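Local coordinates for Endoglucanase(Endo-1,4-beta-glucanase)protein (Pseudomonas stutzeri, PDB 6R2J), which probably hydrolyses beta-1,4-glucosidic bonds within cellulose chains, as a family 5 glycoside hydrolase with a TIM-barrel fold, captured here with cellobiose, at residues Q169-E175 with R200-H206; Q92-L96 with P134-D140; I18-F23 with G286-G290. All coordinates share one frame; numbering follows the deposited sequence.

Interaction 1 (Q169-E175 with R200-H206); sequences QTLIFIE and RLIYEAH. With BGC (beta-D-glucopyranose), chain E.
Ile174 CG1 presses on Leu201, 3.5 Å from its CD2, and the same isoleucine lies alongside the Tyr203 ring, its CB 3.9 Å from Tyr203 CD2. On the other face of the sheet Ile202 CD1 reaches both Leu171 CD1 and Phe173 CE2, each at 3.9 Å. Further along that face the packing turns polar: the carboxylates of Glu175 and Glu204 lie side by side with their planes 32° apart, OE2 to OE2 at 3.5 Å. With CG anti to the backbone N (chi1 162°) and the chain extended beyond it, Glu204 reaches His206, whose NE2 donates to Glu204 OE2 at 3.0 Å. The oxygen lies in the imidazole plane, whereas NE2 stands above the carboxylate plane. With an alanine at Glu204, His206 NE2 would probably lose its acceptor and the ring would be freer to turn. Between the two layers of side chains runs a parallel ladder in which Ile172 N, Ile202 N, Ile174 N and Glu204 N donate in turn to Arg200 O, Ile172 O, Ile202 O and Ile174 O. Outside the pair, Glu144 OE2 bonds His206 ND1, Glu144 N bonds Glu175 OE1, and Arg56 forms a salt bridge with Glu175 OE2. Both imidazole nitrogens are thus held, which probably keeps the imidazole in one orientation beside the bound glucose, and Arg56 probably offsets part of the negative charge of Glu175 where the acids crowd together.

Interaction 2 (Q92-L96 with P134-D140); sequences QKVIL and PGLLGYD
Leu96 CD1 meets the Tyr139 ring at its edge, near the ring plane and 4.2 Å from CE1; beyond the two segments Trp123 of helix 116-130 meets the same ring, the two planes inclined at about 50°. The Asp140 carboxylate is held by Arg56, in a salt bridge to OD2, and it is Asp140 CB that touches the strand, 3.5 Å from Ile95 CG2. Leu136 shares the face of Leu96 and Tyr139: the two leucine side chains cross at about a right angle, Leu136 CD1 4.0 Å from Leu96 CG. Toward the barrel interior Ile95 and Leu137 run side by side, CG1 to CD2 at 3.8 Å, an approach permitted by the Leu137 torsion that sets CG anti to the backbone N (chi1 -174°). Leu137 is the extra residue of a beta bulge. Val94 pairs with Leu136 but Ile95 with Gly138, and Val94 O takes both Leu137 N, at 2.8 Å, and, weakly, Gly138 N. Around the bulge Val94 N donates to Gly135 O, Leu96 N to Gly138 O, and Asp140 N to Leu96 O at 2.7 Å. Where the strands begin, a water donates to Gln92 O and Pro134 O, bridging the two segments just ahead of the first direct bond. In one of its two conformers Lys93 NZ bonds Asp2 O. Neighbouring parallel strands 93-98 and 136-140, joined through helix 116-130 packed on the outer face, form the beta-alpha-beta crossover that repeats around a TIM barrel.

Interaction 3 (I18-F23 with G286-G290); sequences ISGAGF and GPGWG
The loops that follow the first and last strands of the barrel meet here, close to the seam where strand 280-285 lies beside strand 14-18, and Ser19 pins them together. Its hydroxyl donates to Pro287 O at 2.6 Å, the donor tilted 22° from the carbonyl plane. With chi1 at 53° OG sits between the backbone N and the carbonyl carbon, and this turns it into the 286-290 loop, 3.2 Å from Pro287 CD. Gly285 O just outside the loop is a further partner of Ser19 OG, and it also accepts the indole N-H of Trp289. Gly286 passes so near that a beta carbon there would clash with Ser19 OG. A cis peptide links Ser19 to Gly20, and from Gly20 to Phe23 the chain folds into a type I beta turn, Phe23 N bonding back to Gly20 O at 3.2 Å. The turn brings Gly20 CA over one face of the Phe23 ring, offset toward the rim. Phe23 in turn points its edge at the face of Trp289 in a T-shaped stack, planes at 66° and six-membered ring centroids 4.8 Å apart, with Phe23 CE1 3.7 Å from Trp289 CZ2. Gly288 O lies at another part of the Phe23 edge, 3.6 Å from CE2. Tyr292 stacks on Trp289. Ser19 O, buried by the contact, has no hydrogen-bonding partner in the model.

In the fold
Interactions 1 and 2 lie in series along the chain and share one sheet, since strand 136-140 is the neighbour of strand 171-175; their centres are 11 Å apart. They meet in a group of acids, where Glu175 OE2 comes within 2.7 Å of Asp140 OD1, an approach so close that a proton may be shared, with Arg56 bridging to both Asp140 and Glu175. Interaction 3 joins the loops beyond strands 14-18 and 280-285, spanning the sequence of the other two, and its centre is about 23 Å from that of interaction 1. His206 of interaction 1 lines the glycan pocket, whereas Asp140 and Trp289 side chains each remain about 11 Å from a bound glucose.

Interaction 1 (Q169-E175 with R200-H206)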
loop_
_atom_site.group_PDB
_atom_site.type_symbol
_atom_site.label_atom_id
_atom_site.label_comp_id
_atom_site.label_asym_id
_atom_site.label_seq_id
_atom_site.Cartn_x
_atom_site.Cartn_y
_atom_site.Cartn_z
ATOM N N GLN A 169 -16.821 -3.287 8.557
ATOM C CA GLN A 169 -16.954 -3.742 7.191
ATOM C C GLN A 169 -15.719 -3.486 6.349
ATOM O O GLN A 169 -15.409 -4.304 5.485
ATOM C CB GLN A 169 -18.178 -3.135 6.482
ATOM C CG GLN A 169 -19.499 -3.415 7.111
ATOM C CD GLN A 169 -19.909 -4.839 6.958
ATOM O OE1 GLN A 169 -19.902 -5.347 5.866
ATOM N NE2 GLN A 169 -20.242 -5.501 8.046
ATOM N N THR A 170 -15.005 -2.393 6.583
ATOM C CA THR A 170 -13.825 -2.097 5.788
ATOM C C THR A 170 -12.686 -3.053 6.134
ATOM O O THR A 170 -12.465 -3.395 7.305
ATOM C CB THR A 170 -13.420 -0.640 6.033
ATOM O OG1 THR A 170 -12.399 -0.236 5.114
ATOM C CG2 THR A 170 -12.906 -0.448 7.435
ATOM N N LEU A 171 -11.976 -3.499 5.088
ATOM C CA LEU A 171 -10.712 -4.201 5.259
ATOM C C LEU A 171 -9.685 -3.312 5.958
ATOM O O LEU A 171 -9.669 -2.089 5.811
ATOM C CB LEU A 171 -10.149 -4.620 3.900
ATOM C CG LEU A 171 -11.013 -5.603 3.113
ATOM C CD1 LEU A 171 -10.381 -5.923 1.791
ATOM C CD2 LEU A 171 -11.267 -6.856 3.918
ATOM N N ILE A 172 -8.797 -3.956 6.705
ATOM C CA ILE A 172 -7.665 -3.280 7.331
ATOM C C ILE A 172 -6.407 -4.040 6.943
ATOM O O ILE A 172 -6.368 -5.275 7.061
ATOM C CB ILE A 172 -7.786 -3.197 8.867
ATOM C CG1 ILE A 172 -8.980 -2.339 9.277
ATOM C CG2 ILE A 172 -6.426 -2.668 9.477
ATOM C CD1 ILE A 172 -9.383 -2.517 10.749
ATOM N N PHE A 173 -5.379 -3.289 6.512
ATOM C CA PHE A 173 -4.094 -3.815 6.066
ATOM C C PHE A 173 -3.024 -3.539 7.114
ATOM O O PHE A 173 -2.810 -2.383 7.533
ATOM C CB PHE A 173 -3.747 -3.235 4.695
ATOM C CG PHE A 173 -4.779 -3.604 3.636
ATOM C CD1 PHE A 173 -5.990 -2.948 3.559
ATOM C CD2 PHE A 173 -4.548 -4.638 2.734
ATOM C CE1 PHE A 173 -6.921 -3.310 2.622
ATOM C CE2 PHE A 173 -5.492 -4.973 1.767
ATOM C CZ PHE A 173 -6.662 -4.319 1.737
ATOM N N ILE A 174 -2.376 -4.618 7.542
ATOM C CA ILE A 174 -1.397 -4.592 8.613
ATOM C C ILE A 174 -0.014 -4.858 8.018
ATOM O O ILE A 174 0.263 -5.949 7.503
ATOM C CB ILE A 174 -1.738 -5.609 9.719
ATOM C CG1 ILE A 174 -3.174 -5.416 10.236
ATOM C CG2 ILE A 174 -0.711 -5.509 10.889
ATOM C CD1 ILE A 174 -3.449 -4.095 10.924
ATOM N N GLU A 175 0.870 -3.876 8.142
ATOM C CA GLU A 175 2.286 -4.033 7.875
ATOM C C GLU A 175 3.052 -4.426 9.148
ATOM O O GLU A 175 2.557 -4.302 10.288
ATOM C CB GLU A 175 2.833 -2.720 7.267
ATOM C CG GLU A 175 2.082 -2.368 5.978
ATOM C CD GLU A 175 2.656 -1.199 5.224
ATOM O OE1 GLU A 175 3.890 -1.123 5.122
ATOM O OE2 GLU A 175 1.846 -0.357 4.717
ATOM N N ARG A 200 -11.579 -9.289 8.810
ATOM C CA ARG A 200 -11.366 -8.446 7.643
ATOM C C ARG A 200 -10.038 -7.750 7.742
ATOM O O ARG A 200 -9.926 -6.530 7.613
ATOM C CB ARG A 200 -12.500 -7.476 7.420
ATOM C CG ARG A 200 -13.720 -8.140 6.797
ATOM C CD ARG A 200 -14.782 -7.055 6.638
ATOM N NE ARG A 200 -15.953 -7.530 5.882
ATOM C CZ ARG A 200 -16.933 -8.301 6.332
ATOM N NH1 ARG A 200 -16.832 -8.749 7.545
ATOM N NH2 ARG A 200 -17.941 -8.674 5.508
ATOM N N LEU A 201 -9.004 -8.544 7.980
ATOM C CA LEU A 201 -7.634 -8.066 8.100
ATOM C C LEU A 201 -6.773 -8.791 7.077
ATOM O O LEU A 201 -6.956 -9.998 6.845
ATOM C CB LEU A 201 -7.103 -8.408 9.489
ATOM C CG LEU A 201 -5.935 -7.677 10.138
ATOM C CD1 LEU A 201 -6.332 -7.413 11.553
ATOM C CD2 LEU A 201 -4.744 -8.587 9.976
ATOM N N ILE A 202 -5.826 -8.054 6.491
ATOM C CA ILE A 202 -4.858 -8.605 5.544
ATOM C C ILE A 202 -3.485 -8.059 5.918
ATOM O O ILE A 202 -3.342 -6.889 6.279
ATOM C CB ILE A 202 -5.236 -8.294 4.076
ATOM C CG1 ILE A 202 -6.619 -8.905 3.800
ATOM C CG2 ILE A 202 -4.175 -8.797 3.140
ATOM C CD1 ILE A 202 -7.342 -8.311 2.561
ATOM N N TYR A 203 -2.476 -8.918 5.818
ATOM C CA TYR A 203 -1.098 -8.563 6.134
ATOM C C TYR A 203 -0.390 -8.174 4.858
ATOM O O TYR A 203 -0.692 -8.677 3.779
ATOM C CB TYR A 203 -0.375 -9.699 6.828
ATOM C CG TYR A 203 -0.943 -9.906 8.199
ATOM C CD1 TYR A 203 -2.039 -10.740 8.383
ATOM C CD2 TYR A 203 -0.426 -9.220 9.305
ATOM C CE1 TYR A 203 -2.580 -10.930 9.632
ATOM C CE2 TYR A 203 -0.949 -9.423 10.576
ATOM C CZ TYR A 203 -2.031 -10.280 10.733
ATOM O OH TYR A 203 -2.580 -10.509 11.980
ATOM N N GLU A 204 0.515 -7.226 4.977
ATOM C CA GLU A 204 1.018 -6.533 3.806
ATOM C C GLU A 204 2.498 -6.297 4.006
ATOM O O GLU A 204 2.901 -5.709 5.016
ATOM C CB GLU A 204 0.381 -5.157 3.615
ATOM C CG GLU A 204 1.219 -4.290 2.675
ATOM C CD GLU A 204 0.623 -2.890 2.478
ATOM O OE1 GLU A 204 -0.438 -2.566 3.085
ATOM O OE2 GLU A 204 1.235 -2.110 1.728
ATOM N N ALA A 205 3.281 -6.700 3.005
ATOM C CA ALA A 205 4.721 -6.513 2.956
ATOM C C ALA A 205 5.077 -5.803 1.657
ATOM O O ALA A 205 4.280 -5.754 0.705
ATOM C CB ALA A 205 5.488 -7.844 2.985
ATOM N N HIS A 206 6.320 -5.300 1.633
ATOM C CA HIS A 206 6.931 -4.598 0.515
ATOM C C HIS A 206 8.135 -5.390 0.060
ATOM O O HIS A 206 8.734 -6.133 0.838
ATOM C CB HIS A 206 7.341 -3.187 0.931
ATOM C CG HIS A 206 6.164 -2.337 1.288
ATOM N ND1 HIS A 206 6.270 -1.077 1.823
ATOM C CD2 HIS A 206 4.835 -2.591 1.199
ATOM C CE1 HIS A 206 5.061 -0.594 2.054
ATOM N NE2 HIS A 206 4.173 -1.476 1.645
HETATM C C2 BGC E . 13.140 -2.901 3.392
HETATM C C3 BGC E . 11.771 -3.484 3.239
HETATM C C4 BGC E . 11.009 -2.420 2.519
HETATM C C5 BGC E . 11.760 -1.568 1.544
HETATM C C6 BGC E . 10.695 -0.680 0.974
HETATM C C1 BGC E . 13.828 -1.870 2.460
HETATM O O2 BGC E . 13.991 -4.036 3.832
HETATM O O3 BGC E . 11.151 -3.785 4.494
HETATM O O4 BGC E . 9.950 -3.231 2.066
HETATM O O5 BGC E . 12.801 -0.805 2.323
HETATM O O6 BGC E . 11.363 0.471 0.393
#

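Interaction 2 (Q92-L96 with P134-D140)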
loop_
_atom_site.group_PDB
_atom_site.type_symbol
_atom_site.label_atom_id
_atom_site.label_comp_id
_atom_site.label_asym_id
_atom_site.label_seq_id
_atom_site.Cartn_x
_atom_site.Cartn_y
_atom_site.Cartn_z
ATOM N N GLN A 92 -13.032 1.495 -9.490
ATOM C CA GLN A 92 -11.865 1.160 -8.678
ATOM C C GLN A 92 -12.178 1.253 -7.178
ATOM O O GLN A 92 -13.100 1.949 -6.741
ATOM C CB GLN A 92 -10.674 2.087 -9.008
ATOM C CG GLN A 92 -10.095 1.901 -10.392
ATOM C CD GLN A 92 -9.455 3.143 -10.982
ATOM O OE1 GLN A 92 -9.751 4.281 -10.615
ATOM N NE2 GLN A 92 -8.571 2.920 -11.920
ATOM N N LYS A 93 -11.362 0.565 -6.377
ATOM C CA LYS A 93 -11.443 0.650 -4.923
ATOM C C LYS A 93 -10.049 0.940 -4.374
ATOM O O LYS A 93 -9.035 0.490 -4.917
ATOM C CB LYS A 93 -12.072 -0.601 -4.314
ATOM C CG LYS A 93 -13.502 -0.856 -4.838
ATOM C CD LYS A 93 -14.188 -2.010 -4.109
ATOM C CE LYS A 93 -15.555 -2.305 -4.718
ATOM N NZ LYS A 93 -16.236 -3.525 -4.171
ATOM N N VAL A 94 -10.011 1.722 -3.306
ATOM C CA VAL A 94 -8.784 2.362 -2.853
ATOM C C VAL A 94 -8.405 1.870 -1.466
ATOM O O VAL A 94 -9.252 1.740 -0.579
ATOM C CB VAL A 94 -8.948 3.900 -2.859
ATOM C CG1 VAL A 94 -7.726 4.592 -2.285
ATOM C CG2 VAL A 94 -9.286 4.380 -4.283
ATOM N N ILE A 95 -7.111 1.644 -1.280
ATOM C CA ILE A 95 -6.514 1.421 0.029
ATOM C C ILE A 95 -5.907 2.751 0.451
ATOM O O ILE A 95 -4.897 3.196 -0.102
ATOM C CB ILE A 95 -5.467 0.288 -0.018
ATOM C CG1 ILE A 95 -6.120 -1.009 -0.566
ATOM C CG2 ILE A 95 -4.829 -0.026 1.367
ATOM C CD1 ILE A 95 -5.207 -2.186 -0.642
ATOM N N LEU A 96 -6.525 3.379 1.445
ATOM C CA LEU A 96 -5.939 4.563 2.055
ATOM C C LEU A 96 -4.778 4.168 2.963
ATOM O O LEU A 96 -4.939 3.365 3.883
ATOM C CB LEU A 96 -6.980 5.349 2.845
ATOM C CG LEU A 96 -8.079 5.950 1.964
ATOM C CD1 LEU A 96 -9.014 6.754 2.853
ATOM C CD2 LEU A 96 -7.532 6.808 0.852
ATOM N N PRO A 134 -18.147 3.973 -1.502
ATOM C CA PRO A 134 -18.032 2.867 -2.480
ATOM C C PRO A 134 -16.620 2.636 -3.007
ATOM O O PRO A 134 -16.251 1.487 -3.300
ATOM C CB PRO A 134 -19.045 3.234 -3.581
ATOM C CG PRO A 134 -19.347 4.727 -3.385
ATOM C CD PRO A 134 -19.145 4.997 -1.901
ATOM N N GLY A 135 -15.824 3.696 -3.128
ATOM C CA GLY A 135 -14.485 3.571 -3.629
ATOM C C GLY A 135 -13.474 3.198 -2.589
ATOM O O GLY A 135 -12.278 3.156 -2.879
ATOM N N LEU A 136 -13.911 2.911 -1.373
ATOM C CA LEU A 136 -12.981 2.522 -0.323
ATOM C C LEU A 136 -12.899 1.003 -0.244
ATOM O O LEU A 136 -13.915 0.334 -0.038
ATOM C CB LEU A 136 -13.416 3.061 1.035
ATOM C CG LEU A 136 -12.506 2.701 2.209
ATOM C CD1 LEU A 136 -11.169 3.423 2.183
ATOM C CD2 LEU A 136 -13.279 2.996 3.498
ATOM N N LEU A 137 -11.694 0.466 -0.374
ATOM C CA LEU A 137 -11.453 -0.940 -0.097
ATOM C C LEU A 137 -10.997 -1.169 1.335
ATOM O O LEU A 137 -11.389 -2.161 1.951
ATOM C CB LEU A 137 -10.359 -1.481 -1.003
ATOM C CG LEU A 137 -10.110 -2.983 -0.926
ATOM C CD1 LEU A 137 -11.308 -3.795 -1.375
ATOM C CD2 LEU A 137 -8.856 -3.264 -1.812
ATOM N N GLY A 138 -10.147 -0.304 1.882
ATOM C CA GLY A 138 -9.721 -0.500 3.252
ATOM C C GLY A 138 -8.654 0.487 3.680
ATOM O O GLY A 138 -8.319 1.442 2.968
ATOM N N TYR A 139 -8.161 0.237 4.897
ATOM C CA TYR A 139 -7.254 1.144 5.599
ATOM C C TYR A 139 -5.917 0.449 5.830
ATOM O O TYR A 139 -5.824 -0.488 6.632
ATOM C CB TYR A 139 -7.800 1.613 6.959
ATOM C CG TYR A 139 -9.075 2.400 6.898
ATOM C CD1 TYR A 139 -9.211 3.451 5.993
ATOM C CD2 TYR A 139 -10.132 2.104 7.738
ATOM C CE1 TYR A 139 -10.342 4.167 5.920
ATOM C CE2 TYR A 139 -11.311 2.832 7.671
ATOM C CZ TYR A 139 -11.406 3.867 6.752
ATOM O OH TYR A 139 -12.562 4.618 6.641
ATOM N N ASP A 140 -4.878 0.947 5.175
ATOM C CA ASP A 140 -3.497 0.549 5.431
ATOM C C ASP A 140 -3.048 1.503 6.533
ATOM O O ASP A 140 -2.634 2.637 6.289
ATOM C CB ASP A 140 -2.728 0.651 4.121
ATOM C CG ASP A 140 -1.336 0.069 4.195
ATOM O OD1 ASP A 140 -0.795 -0.104 5.325
ATOM O OD2 ASP A 140 -0.782 -0.175 3.088
HETATM O O HOH W 1 -15.868 1.293 -6.258
#

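Interaction 3 (I18-F23 with G286-G290)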
loop_
_atom_site.group_PDB
_atom_site.type_symbol
_atom_site.label_atom_id
_atom_site.label_comp_id
_atom_site.label_asym_id
_atom_site.label_seq_id
_atom_site.Cartn_x
_atom_site.Cartn_y
_atom_site.Cartn_z
ATOM N N ILE A 18 -0.718 5.364 -6.159
ATOM C CA ILE A 18 -0.977 6.635 -6.832
ATOM C C ILE A 18 -0.543 7.816 -5.969
ATOM O O ILE A 18 -0.989 7.947 -4.814
ATOM C CB ILE A 18 -2.454 6.750 -7.245
ATOM C CG1 ILE A 18 -2.792 5.643 -8.262
ATOM C CG2 ILE A 18 -2.739 8.130 -7.844
ATOM C CD1 ILE A 18 -2.186 5.810 -9.695
ATOM N N SER A 19 0.318 8.678 -6.534
ATOM C CA SER A 19 0.869 9.863 -5.905
ATOM C C SER A 19 -0.227 10.922 -5.763
ATOM O O SER A 19 -1.288 10.831 -6.412
ATOM C CB SER A 19 2.079 10.362 -6.704
ATOM O OG SER A 19 1.696 10.515 -8.028
ATOM N N GLY A 20 0.060 11.994 -4.975
ATOM C CA GLY A 20 1.370 12.267 -4.360
ATOM C C GLY A 20 1.145 13.001 -3.053
ATOM O O GLY A 20 1.856 13.919 -2.732
ATOM N N ALA A 21 0.133 12.589 -2.277
ATOM C CA ALA A 21 -0.293 13.264 -1.045
ATOM C C ALA A 21 0.668 13.050 0.123
ATOM O O ALA A 21 0.549 13.753 1.136
ATOM C CB ALA A 21 -1.704 12.784 -0.655
ATOM N N GLY A 22 1.589 12.099 0.002
ATOM C CA GLY A 22 2.628 11.894 0.971
ATOM C C GLY A 22 3.977 12.425 0.570
ATOM O O GLY A 22 4.958 12.150 1.269
ATOM N N PHE A 23 4.061 13.161 -0.526
ATOM C CA PHE A 23 5.315 13.721 -0.995
ATOM C C PHE A 23 5.874 14.746 -0.001
ATOM O O PHE A 23 5.127 15.444 0.699
ATOM C CB PHE A 23 5.040 14.459 -2.317
ATOM C CG PHE A 23 5.070 13.593 -3.564
ATOM C CD1 PHE A 23 4.735 12.243 -3.521
ATOM C CD2 PHE A 23 5.453 14.153 -4.785
ATOM C CE1 PHE A 23 4.785 11.466 -4.682
ATOM C CE2 PHE A 23 5.542 13.391 -5.932
ATOM C CZ PHE A 23 5.198 12.041 -5.901
ATOM N N GLY A 286 0.766 8.109 -11.100
ATOM C CA GLY A 286 0.146 9.331 -10.625
ATOM C C GLY A 286 0.906 10.598 -10.966
ATOM O O GLY A 286 1.922 10.557 -11.682
ATOM N N PRO A 287 0.457 11.741 -10.434
ATOM C CA PRO A 287 1.134 13.007 -10.742
ATOM C C PRO A 287 2.418 13.265 -9.957
ATOM O O PRO A 287 2.639 12.760 -8.858
ATOM C CB PRO A 287 0.092 14.064 -10.372
ATOM C CG PRO A 287 -0.614 13.447 -9.206
ATOM C CD PRO A 287 -0.728 11.963 -9.576
ATOM N N GLY A 288 3.269 14.089 -10.577
ATOM C CA GLY A 288 4.438 14.601 -9.928
ATOM C C GLY A 288 5.681 13.749 -9.961
ATOM O O GLY A 288 6.644 14.102 -9.279
ATOM N N TRP A 289 5.721 12.672 -10.742
ATOM C CA TRP A 289 6.892 11.805 -10.749
ATOM C C TRP A 289 7.954 12.163 -11.795
ATOM O O TRP A 289 9.038 11.541 -11.804
ATOM C CB TRP A 289 6.451 10.374 -11.001
ATOM C CG TRP A 289 5.750 9.731 -9.866
ATOM C CD1 TRP A 289 4.466 9.284 -9.846
ATOM C CD2 TRP A 289 6.312 9.403 -8.594
ATOM N NE1 TRP A 289 4.183 8.723 -8.628
ATOM C CE2 TRP A 289 5.305 8.780 -7.845
ATOM C CE3 TRP A 289 7.572 9.586 -8.016
ATOM C CZ2 TRP A 289 5.506 8.339 -6.558
ATOM C CZ3 TRP A 289 7.767 9.157 -6.720
ATOM C CH2 TRP A 289 6.742 8.532 -6.014
ATOM N N GLY A 290 7.693 13.141 -12.655
ATOM C CA GLY A 290 8.685 13.503 -13.653
ATOM C C GLY A 290 9.228 12.274 -14.359
ATOM O O GLY A 290 8.475 11.417 -14.829
#